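Local atomic coordinates of acyl-CoA dehydrogenase (Geobacillus kaustophilus, PDB entry 2PG0), a protein that binds FAD and, as an acyl-CoA dehydrogenase, probably introduces a double bond at the alpha-beta position of thioester-bound acyl chains. Residues Met129-Ala134 against Gly156-Ile161; Ala139-Thr144 against Val171-Thr176; Pro183-Ser188 against Gly237-Met242. All blocks are in the same frame, centred on the assembly; numbering follows the deposited sequence.

Contact 1. Residues Met129-Ala134 against Gly156-Ile161. With FAD (flavin-adenine dinucleotide), chain C.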
loop_
_atom_site.group_PDB
_atom_site.type_symbol
_atom_site.label_atom_id
_atom_site.label_comp_id
_atom_site.label_asym_id
_atom_site.label_seq_id
_atom_site.Cartn_x
_atom_site.Cartn_y
_atom_site.Cartn_z
ATOM N N MET A 129 28.730 14.910 11.340
ATOM C CA MET A 129 27.740 15.126 12.396
ATOM C C MET A 129 27.580 13.795 13.147
ATOM O O MET A 129 27.834 13.706 14.351
ATOM C CB MET A 129 26.372 15.522 11.793
ATOM C CG MET A 129 26.272 16.865 11.032
ATOM S SD MET A 129 24.655 17.100 10.202
ATOM C CE MET A 129 25.129 16.848 8.496
ATOM N N THR A 130 27.199 12.763 12.397
ATOM C CA THR A 130 26.804 11.453 12.929
ATOM C C THR A 130 27.906 10.724 13.702
ATOM O O THR A 130 29.070 10.704 13.291
ATOM C CB THR A 130 26.276 10.560 11.778
ATOM O OG1 THR A 130 25.273 11.287 11.056
ATOM C CG2 THR A 130 25.672 9.258 12.304
ATOM N N GLU A 131 27.512 10.115 14.822
ATOM C CA GLU A 131 28.412 9.358 15.681
ATOM C C GLU A 131 27.851 7.946 15.913
ATOM O O GLU A 131 26.667 7.713 15.663
ATOM C CB GLU A 131 28.588 10.090 17.016
ATOM C CG GLU A 131 29.111 11.523 16.865
ATOM C CD GLU A 131 29.430 12.183 18.188
ATOM O OE1 GLU A 131 29.109 11.597 19.243
ATOM O OE2 GLU A 131 29.990 13.305 18.177
ATOM N N PRO A 132 28.700 6.992 16.360
ATOM C CA PRO A 132 28.173 5.651 16.635
ATOM C C PRO A 132 26.914 5.674 17.508
ATOM O O PRO A 132 25.977 4.926 17.236
ATOM C CB PRO A 132 29.329 4.969 17.360
ATOM C CG PRO A 132 30.544 5.625 16.756
ATOM C CD PRO A 132 30.151 7.064 16.621
ATOM N N GLY A 133 26.887 6.555 18.507
ATOM C CA GLY A 133 25.786 6.624 19.465
ATOM C C GLY A 133 24.603 7.504 19.102
ATOM O O GLY A 133 23.549 7.422 19.746
ATOM N N ALA A 134 24.762 8.349 18.080
ATOM C CA ALA A 134 23.730 9.318 17.723
ATOM C C ALA A 134 23.793 9.748 16.258
ATOM O O ALA A 134 24.852 10.142 15.751
ATOM C CB ALA A 134 23.801 10.543 18.648
ATOM N N GLY A 156 36.700 12.089 19.953
ATOM C CA GLY A 156 35.421 11.546 19.515
ATOM C C GLY A 156 35.532 10.715 18.261
ATOM O O GLY A 156 36.627 10.470 17.757
ATOM N N GLN A 157 34.382 10.272 17.773
ATOM C CA GLN A 157 34.315 9.410 16.610
ATOM C C GLN A 157 33.099 9.824 15.803
ATOM O O GLN A 157 32.030 10.102 16.358
ATOM C CB GLN A 157 34.219 7.944 17.041
ATOM C CG GLN A 157 34.165 6.928 15.903
ATOM C CD GLN A 157 34.169 5.487 16.400
ATOM O OE1 GLN A 157 34.621 5.205 17.508
ATOM N NE2 GLN A 157 33.683 4.570 15.570
ATOM N N LYS A 158 33.293 9.904 14.491
ATOM C CA LYS A 158 32.225 10.222 13.559
ATOM C C LYS A 158 32.069 9.051 12.611
ATOM O O LYS A 158 33.042 8.372 12.295
ATOM C CB LYS A 158 32.538 11.512 12.790
ATOM C CG LYS A 158 32.628 12.762 13.670
ATOM C CD LYS A 158 31.272 13.134 14.242
ATOM C CE LYS A 158 31.325 14.412 15.047
ATOM N NZ LYS A 158 30.033 14.638 15.763
ATOM N N THR A 159 30.844 8.808 12.162
ATOM C CA THR A 159 30.558 7.589 11.421
ATOM C C THR A 159 29.760 7.893 10.150
ATOM O O THR A 159 29.052 8.901 10.086
ATOM C CB THR A 159 29.825 6.564 12.325
ATOM O OG1 THR A 159 29.660 5.316 11.632
ATOM C CG2 THR A 159 28.479 7.093 12.727
ATOM N N PHE A 160 29.903 7.016 9.154
ATOM C CA PHE A 160 29.239 7.154 7.848
ATOM C C PHE A 160 29.592 8.447 7.096
ATOM O O PHE A 160 28.722 9.053 6.463
ATOM C CB PHE A 160 27.708 7.097 7.979
ATOM C CG PHE A 160 27.182 5.944 8.783
ATOM C CD1 PHE A 160 27.479 4.632 8.437
ATOM C CD2 PHE A 160 26.328 6.181 9.858
ATOM C CE1 PHE A 160 26.965 3.562 9.182
ATOM C CE2 PHE A 160 25.809 5.122 10.601
ATOM C CZ PHE A 160 26.124 3.816 10.260
ATOM N N ILE A 161 30.849 8.872 7.130
ATOM C CA ILE A 161 31.190 10.173 6.551
ATOM C C ILE A 161 31.442 10.077 5.038
ATOM O O ILE A 161 32.377 9.411 4.591
ATOM C CB ILE A 161 32.389 10.847 7.295
ATOM C CG1 ILE A 161 32.072 11.007 8.794
ATOM C CG2 ILE A 161 32.768 12.204 6.636
ATOM C CD1 ILE A 161 30.668 11.568 9.124
HETATM P PA FAD C . 19.265 6.048 14.320
HETATM O O1A FAD C . 19.897 5.205 15.386
HETATM O O2A FAD C . 19.223 7.517 14.659
HETATM O O5B FAD C . 17.776 5.497 14.016
HETATM C C5B FAD C . 17.564 4.126 13.715
HETATM C C4B FAD C . 16.105 3.953 13.290
HETATM O O4B FAD C . 15.266 4.379 14.353
HETATM C C3B FAD C . 15.776 4.831 12.085
HETATM O O3B FAD C . 14.870 4.177 11.223
HETATM C C2B FAD C . 15.073 6.021 12.695
HETATM O O2B FAD C . 14.210 6.687 11.792
HETATM C C1B FAD C . 14.356 5.356 13.871
HETATM N N9A FAD C . 13.995 6.363 14.885
HETATM C C8A FAD C . 14.844 7.081 15.691
HETATM N N7A FAD C . 14.103 7.911 16.458
HETATM C C5A FAD C . 12.798 7.732 16.151
HETATM C C6A FAD C . 11.632 8.317 16.631
HETATM N N6A FAD C . 11.702 9.338 17.491
HETATM N N1A FAD C . 10.415 7.927 16.108
HETATM C C2A FAD C . 10.344 6.958 15.123
HETATM N N3A FAD C . 11.505 6.367 14.657
HETATM C C4A FAD C . 12.713 6.758 15.161
HETATM N N1 FAD C . 26.268 11.529 8.500
HETATM C C2 FAD C . 27.019 12.692 8.492
HETATM O O2 FAD C . 27.027 13.418 9.489
HETATM N N3 FAD C . 27.769 13.029 7.373
HETATM C C4 FAD C . 27.770 12.205 6.266
HETATM O O4 FAD C . 28.450 12.506 5.282
HETATM C C4X FAD C . 27.000 11.037 6.268
HETATM N N5 FAD C . 26.988 10.202 5.161
HETATM C C5X FAD C . 26.253 9.030 5.168
HETATM C C6 FAD C . 26.284 8.205 4.050
HETATM C C7 FAD C . 25.544 7.026 4.041
HETATM C C7M FAD C . 25.600 6.175 2.804
HETATM C C8 FAD C . 24.773 6.674 5.165
HETATM C C8M FAD C . 23.950 5.418 5.227
HETATM C C9 FAD C . 24.754 7.499 6.283
HETATM C C9A FAD C . 25.489 8.688 6.293
HETATM N N10 FAD C . 25.474 9.537 7.402
HETATM C C10 FAD C . 26.244 10.696 7.396
HETATM C "C1'" FAD C . 24.601 9.255 8.607
HETATM C "C2'" FAD C . 23.081 9.352 8.394
HETATM O "O2'" FAD C . 22.606 10.680 8.327
HETATM C "C3'" FAD C . 22.422 8.627 9.563
HETATM O "O3'" FAD C . 22.562 7.245 9.311
HETATM C "C4'" FAD C . 20.943 8.978 9.786
HETATM O "O4'" FAD C . 20.775 10.311 10.231
HETATM C "C5'" FAD C . 20.277 8.039 10.793
HETATM O "O5'" FAD C . 21.034 7.955 11.987
HETATM P P FAD C . 21.428 6.506 12.557
HETATM O O1P FAD C . 22.085 5.680 11.479
HETATM O O2P FAD C . 22.308 6.658 13.766
HETATM O O3P FAD C . 20.024 5.791 12.921
HETATM O O HOH W 1 32.055 10.354 19.696
#

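Contact 2. Residues Ala139-Thr144 against Val171-Thr176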
loop_
_atom_site.group_PDB
_atom_site.type_symbol
_atom_site.label_atom_id
_atom_site.label_comp_id
_atom_site.label_asym_id
_atom_site.label_seq_id
_atom_site.Cartn_x
_atom_site.Cartn_y
_atom_site.Cartn_z
ATOM N N ALA A 139 21.461 16.252 18.860
ATOM C CA ALA A 139 21.762 17.029 20.062
ATOM C C ALA A 139 22.550 16.200 21.086
ATOM O O ALA A 139 23.185 16.757 21.979
ATOM C CB ALA A 139 20.483 17.596 20.678
ATOM N N ASN A 140 22.536 14.874 20.915
ATOM C CA ASN A 140 23.171 13.936 21.845
ATOM C C ASN A 140 24.569 13.453 21.426
ATOM O O ASN A 140 25.098 12.491 21.989
ATOM C CB ASN A 140 22.242 12.736 22.089
ATOM C CG ASN A 140 22.626 11.933 23.316
ATOM O OD1 ASN A 140 22.921 12.494 24.374
ATOM N ND2 ASN A 140 22.627 10.609 23.182
ATOM N N ILE A 141 25.169 14.119 20.439
ATOM C CA ILE A 141 26.555 13.819 20.043
ATOM C C ILE A 141 27.510 14.068 21.214
ATOM O O ILE A 141 27.245 14.930 22.055
ATOM C CB ILE A 141 26.999 14.633 18.800
ATOM C CG1 ILE A 141 26.818 16.141 19.023
ATOM C CG2 ILE A 141 26.260 14.145 17.549
ATOM C CD1 ILE A 141 27.575 17.015 18.019
ATOM N N SER A 142 28.600 13.312 21.283
ATOM C CA SER A 142 29.499 13.417 22.426
ATOM C C SER A 142 30.962 13.736 22.091
ATOM O O SER A 142 31.806 13.805 22.994
ATOM C CB SER A 142 29.388 12.169 23.306
ATOM O OG SER A 142 29.837 11.017 22.618
ATOM N N THR A 143 31.263 13.948 20.806
ATOM C CA THR A 143 32.595 14.429 20.408
ATOM C C THR A 143 32.846 15.768 21.099
ATOM O O THR A 143 32.025 16.673 21.009
ATOM C CB THR A 143 32.750 14.563 18.860
ATOM O OG1 THR A 143 32.634 13.269 18.250
ATOM C CG2 THR A 143 34.116 15.153 18.490
ATOM N N THR A 144 33.968 15.869 21.810
ATOM C CA THR A 144 34.295 17.083 22.548
ATOM C C THR A 144 35.453 17.849 21.917
ATOM O O THR A 144 36.350 17.263 21.310
ATOM C CB THR A 144 34.661 16.789 24.027
ATOM O OG1 THR A 144 35.790 15.914 24.077
ATOM C CG2 THR A 144 33.491 16.149 24.760
ATOM N N VAL A 171 34.151 19.628 8.050
ATOM C CA VAL A 171 33.358 20.419 8.994
ATOM C C VAL A 171 32.828 19.479 10.089
ATOM O O VAL A 171 31.982 18.619 9.827
ATOM C CB VAL A 171 32.212 21.180 8.296
ATOM C CG1 VAL A 171 31.364 21.940 9.322
ATOM C CG2 VAL A 171 32.767 22.144 7.224
ATOM N N VAL A 172 33.348 19.637 11.306
ATOM C CA VAL A 172 33.050 18.712 12.409
ATOM C C VAL A 172 32.145 19.344 13.474
ATOM O O VAL A 172 32.464 20.402 14.024
ATOM C CB VAL A 172 34.349 18.155 13.061
ATOM C CG1 VAL A 172 34.024 17.171 14.192
ATOM C CG2 VAL A 172 35.230 17.478 12.008
ATOM N N ALA A 173 31.019 18.687 13.756
ATOM C CA ALA A 173 30.131 19.111 14.843
ATOM C C ALA A 173 30.627 18.488 16.143
ATOM O O ALA A 173 30.745 17.269 16.250
ATOM C CB ALA A 173 28.680 18.706 14.560
ATOM N N CYS A 174 30.938 19.329 17.123
ATOM C CA CYS A 174 31.493 18.845 18.386
ATOM C C CYS A 174 30.969 19.656 19.562
ATOM O O CYS A 174 30.457 20.757 19.384
ATOM C CB CYS A 174 33.018 18.899 18.348
ATOM S SG CYS A 174 33.632 20.486 17.797
ATOM N N LYS A 175 31.085 19.100 20.765
ATOM C CA LYS A 175 30.643 19.811 21.954
ATOM C C LYS A 175 31.802 20.578 22.585
ATOM O O LYS A 175 32.701 19.989 23.185
ATOM C CB LYS A 175 29.974 18.859 22.953
ATOM C CG LYS A 175 28.613 18.337 22.485
ATOM C CD LYS A 175 27.676 18.086 23.661
ATOM C CE LYS A 175 26.350 17.469 23.217
ATOM N NZ LYS A 175 25.586 18.372 22.320
ATOM N N THR A 176 31.784 21.896 22.405
ATOM C CA THR A 176 32.745 22.786 23.061
ATOM C C THR A 176 32.362 23.044 24.526
ATOM O O THR A 176 33.200 23.445 25.339
ATOM C CB THR A 176 32.896 24.122 22.309
ATOM O OG1 THR A 176 31.605 24.601 21.911
ATOM C CG2 THR A 176 33.775 23.941 21.075
#

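Contact 3. Residues Pro183-Ser188 against Gly237-Met242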
loop_
_atom_site.group_PDB
_atom_site.type_symbol
_atom_site.label_atom_id
_atom_site.label_comp_id
_atom_site.label_asym_id
_atom_site.label_seq_id
_atom_site.Cartn_x
_atom_site.Cartn_y
_atom_site.Cartn_z
ATOM N N PRO A 183 21.445 20.771 25.832
ATOM C CA PRO A 183 22.657 20.176 25.261
ATOM C C PRO A 183 23.091 20.774 23.917
ATOM O O PRO A 183 24.293 20.929 23.680
ATOM C CB PRO A 183 22.277 18.703 25.090
ATOM C CG PRO A 183 21.256 18.460 26.145
ATOM C CD PRO A 183 20.481 19.737 26.261
ATOM N N HIS A 184 22.127 21.121 23.064
ATOM C CA HIS A 184 22.432 21.633 21.719
ATOM C C HIS A 184 23.164 22.981 21.718
ATOM O O HIS A 184 23.829 23.325 20.739
ATOM C CB HIS A 184 21.176 21.673 20.828
ATOM C CG HIS A 184 20.237 22.799 21.139
ATOM N ND1 HIS A 184 19.106 22.838 21.882
ATOM C CD2 HIS A 184 20.409 24.071 20.635
ATOM C CE1 HIS A 184 18.627 24.124 21.823
ATOM N NE2 HIS A 184 19.429 24.847 21.064
ATOM N N ARG A 185 23.048 23.729 22.815
ATOM C CA ARG A 185 23.729 25.022 22.949
ATOM C C ARG A 185 25.224 24.875 23.223
ATOM O O ARG A 185 25.952 25.870 23.284
ATOM C CB ARG A 185 23.080 25.874 24.044
ATOM C CG ARG A 185 21.774 26.535 23.637
ATOM C CD ARG A 185 21.378 27.606 24.649
ATOM N NE ARG A 185 20.003 28.074 24.454
ATOM C CZ ARG A 185 19.358 28.895 25.284
ATOM N NH1 ARG A 185 19.953 29.351 26.383
ATOM N NH2 ARG A 185 18.110 29.260 25.014
ATOM N N GLY A 186 25.675 23.636 23.388
ATOM C CA GLY A 186 27.092 23.351 23.574
ATOM C C GLY A 186 27.796 22.885 22.311
ATOM O O GLY A 186 28.960 22.491 22.362
ATOM N N ILE A 187 27.089 22.934 21.182
ATOM C CA ILE A 187 27.623 22.451 19.904
ATOM C C ILE A 187 28.238 23.578 19.068
ATOM O O ILE A 187 27.681 24.673 18.962
ATOM C CB ILE A 187 26.555 21.689 19.067
ATOM C CG1 ILE A 187 26.039 20.464 19.827
ATOM C CG2 ILE A 187 27.128 21.258 17.711
ATOM C CD1 ILE A 187 24.832 19.777 19.170
ATOM N N SER A 188 29.392 23.279 18.476
ATOM C CA SER A 188 30.105 24.201 17.608
ATOM C C SER A 188 30.561 23.481 16.355
ATOM O O SER A 188 30.690 22.256 16.352
ATOM C CB SER A 188 31.326 24.763 18.332
ATOM O OG SER A 188 30.935 25.501 19.475
ATOM N N GLY A 237 26.566 26.187 16.722
ATOM C CA GLY A 237 26.724 25.141 15.710
ATOM C C GLY A 237 25.429 24.472 15.287
ATOM O O GLY A 237 25.224 24.204 14.099
ATOM N N PHE A 238 24.549 24.211 16.256
ATOM C CA PHE A 238 23.261 23.558 15.989
ATOM C C PHE A 238 22.384 24.404 15.072
ATOM O O PHE A 238 21.684 23.867 14.206
ATOM C CB PHE A 238 22.521 23.254 17.300
ATOM C CG PHE A 238 21.460 22.183 17.179
ATOM C CD1 PHE A 238 21.816 20.834 17.100
ATOM C CD2 PHE A 238 20.107 22.522 17.169
ATOM C CE1 PHE A 238 20.838 19.841 17.003
ATOM C CE2 PHE A 238 19.122 21.542 17.068
ATOM C CZ PHE A 238 19.485 20.198 16.988
ATOM N N TYR A 239 22.438 25.723 15.261
ATOM C CA TYR A 239 21.669 26.665 14.451
ATOM C C TYR A 239 22.128 26.702 12.997
ATOM O O TYR A 239 21.298 26.756 12.094
ATOM C CB TYR A 239 21.695 28.071 15.064
ATOM C CG TYR A 239 21.138 28.099 16.473
ATOM C CD1 TYR A 239 19.769 27.955 16.703
ATOM C CD2 TYR A 239 21.983 28.237 17.572
ATOM C CE1 TYR A 239 19.249 27.960 17.998
ATOM C CE2 TYR A 239 21.473 28.245 18.876
ATOM C CZ TYR A 239 20.106 28.107 19.076
ATOM O OH TYR A 239 19.594 28.109 20.354
ATOM N N TYR A 240 23.441 26.668 12.778
ATOM C CA TYR A 240 23.986 26.600 11.421
ATOM C C TYR A 240 23.525 25.331 10.711
ATOM O O TYR A 240 23.123 25.374 9.549
ATOM C CB TYR A 240 25.520 26.660 11.436
ATOM C CG TYR A 240 26.102 27.850 12.172
ATOM C CD1 TYR A 240 25.537 29.123 12.053
ATOM C CD2 TYR A 240 27.228 27.704 12.974
ATOM C CE1 TYR A 240 26.074 30.214 12.728
ATOM C CE2 TYR A 240 27.773 28.788 13.656
ATOM C CZ TYR A 240 27.192 30.037 13.527
ATOM O OH TYR A 240 27.732 31.107 14.200
ATOM N N LEU A 241 23.596 24.208 11.421
ATOM C CA LEU A 241 23.167 22.914 10.890
ATOM C C LEU A 241 21.692 22.910 10.491
ATOM O O LEU A 241 21.353 22.516 9.373
ATOM C CB LEU A 241 23.463 21.785 11.885
ATOM C CG LEU A 241 24.934 21.508 12.231
ATOM C CD1 LEU A 241 25.037 20.540 13.400
ATOM C CD2 LEU A 241 25.724 20.981 11.028
ATOM N N MET A 242 20.823 23.367 11.393
ATOM C CA MET A 242 19.378 23.341 11.136
ATOM C C MET A 242 19.046 24.187 9.903
ATOM O O MET A 242 18.216 23.794 9.074
ATOM C CB MET A 242 18.575 23.795 12.369
ATOM C CG MET A 242 18.582 22.810 13.567
ATOM S SD MET A 242 18.086 21.085 13.236
ATOM C CE MET A 242 19.665 20.238 13.292
HETATM O O HOH W 2 24.203 25.353 18.832
#

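Contact 1. Residues Met129-Ala134 against Gly156-Ile161
The ammonium group of K158 makes three bonds. Its NZ lies 2.8 Å from OE2 of E131, a salt bridge that uses the anti lone pair of that oxygen, and it also donates to M129 O from above the carbonyl plane, while A173 O takes a third bond. A bend at chi2 (-68°) carries the lysine chain back over the loop, although its CB points away from it. E131 is held at both oxygens: OE2 also bonds T143 OG1, and OE1 bonds S142 N. One backbone bond, T159 N to T130 O (2.8 Å, 158° at the hydrogen), joins loop to strand.

These bonds fix the loop that follows strand 125-128 in the beta domain of the acyl-CoA dehydrogenase fold, where it grips the flavin. M129 N (2.9 Å) and T130 N (3.0 Å) both donate to FAD O2, and T130 OG1 donates to FAD N1 at 2.8 Å. Two N-H groups on O2 would probably favour negative charge at the N1-C2=O2 end of a reduced flavin.

Packing completes the contact. T130 CG2, anti to its backbone N, meets T159 CG2 at 3.6 Å and the edge of the F160 ring. Farther out, P132 CG rests 3.5 Å from NE2 of Q157, whose amide nitrogen is hydrogen-bonded to E217.

Contact 2. Residues Ala139-Thr144 against Val171-Thr176
A single beta bridge, T144 with K175 (CA atoms 4.6 Å apart), joins the end of the loop leading into strand 144-148 to the end of strand 169-175, so that the two sheets of the beta domain meet here. The one backbone hydrogen bond, K175 N to T143 O, is short and almost straight, 2.6 Å with 177° at the hydrogen, and the donor lies in the carbonyl plane. T144 CA adds a CA-H...O contact to K175 O.

The side-chain bond belongs to K175. Its chain, bent at chi2 and chi4, runs obliquely across I141, and NZ donates to A139 O at 2.9 Å from above the carbonyl plane; P183 O accepts a second bond from the same nitrogen. An alanine here would remove both of these bonds and the methylenes lying against I141 O, and would probably loosen the turn at A139.

Apolar contacts are few. T143 CG2, anti to its backbone N, touches C174 CB at 3.9 Å. I141 holds CG1 in the crowded position between backbone N and carbonyl carbon (chi1 55°), which brings CD1 to 4.0 Å from A173 CB and 3.6 Å from A173 O.

Contact 3. Residues Pro183-Ser188 against Gly237-Met242
This is a partly buried, mainly aromatic contact between domains: the 3-10 turn 183-186 and the start of strand 187-193, in the middle beta domain, meet the first turns of helix 237-273, which opens the C-terminal helical domain of the acyl-CoA dehydrogenase fold. The nearest CA atoms are those of S188 and G237, 4.0 Å apart. A CB on G237 would collide with I187 O and S188 CA, so the approach depends on glycine.

H184, F238 and Y239 form an aromatic cluster. The backbone puts H184 CB over one face of F238, 3.8 Å from the ring centroid, a CH-pi contact; chi1 of 76° then swings the imidazole toward Y239. M242 CE lies on the opposite face of that phenyl ring. Against Y239 the imidazole turns its edge to the phenol face, offset, with planes at 82°, and NE2 donates a weak hydrogen bond to Y239 OH at 3.3 Å. I187 CD1 touches F238 CD1 at 3.8 Å.

Backbone polar groups are tied beside the rings. G237 N donates to I187 O (2.9 Å), and a water donates to H184 O while accepting from F238 N, each at 2.8 Å. Amides of a helix's first turn lack acceptors within the helix; here I187 O and the water serve two of them, so strand and turn help satisfy the helix start.

How the contacts relate
From the N terminus, the chain leaves strand 125-128 through 129-134 and 139-144. Contact 1 closes the loop back from 156-161, and contact 2 the one from 171-176; their segments alternate, so the two closures cross. E131 of contact 1 joins them directly through its carboxylate. Contact 3 opens only after contact 2 has closed, and its longer loop, through the rest of the beta domain, ends on helix 237-273. Contacts 2 and 3 share a sheet: strands 169-175 and 187-193 are neighbours, linked by S188 N to C174 O and T176 OG1 with S188 OG. M129 also packs on L241, so the flavin-binding loop reaches the helical domain directly as well as through the sheets.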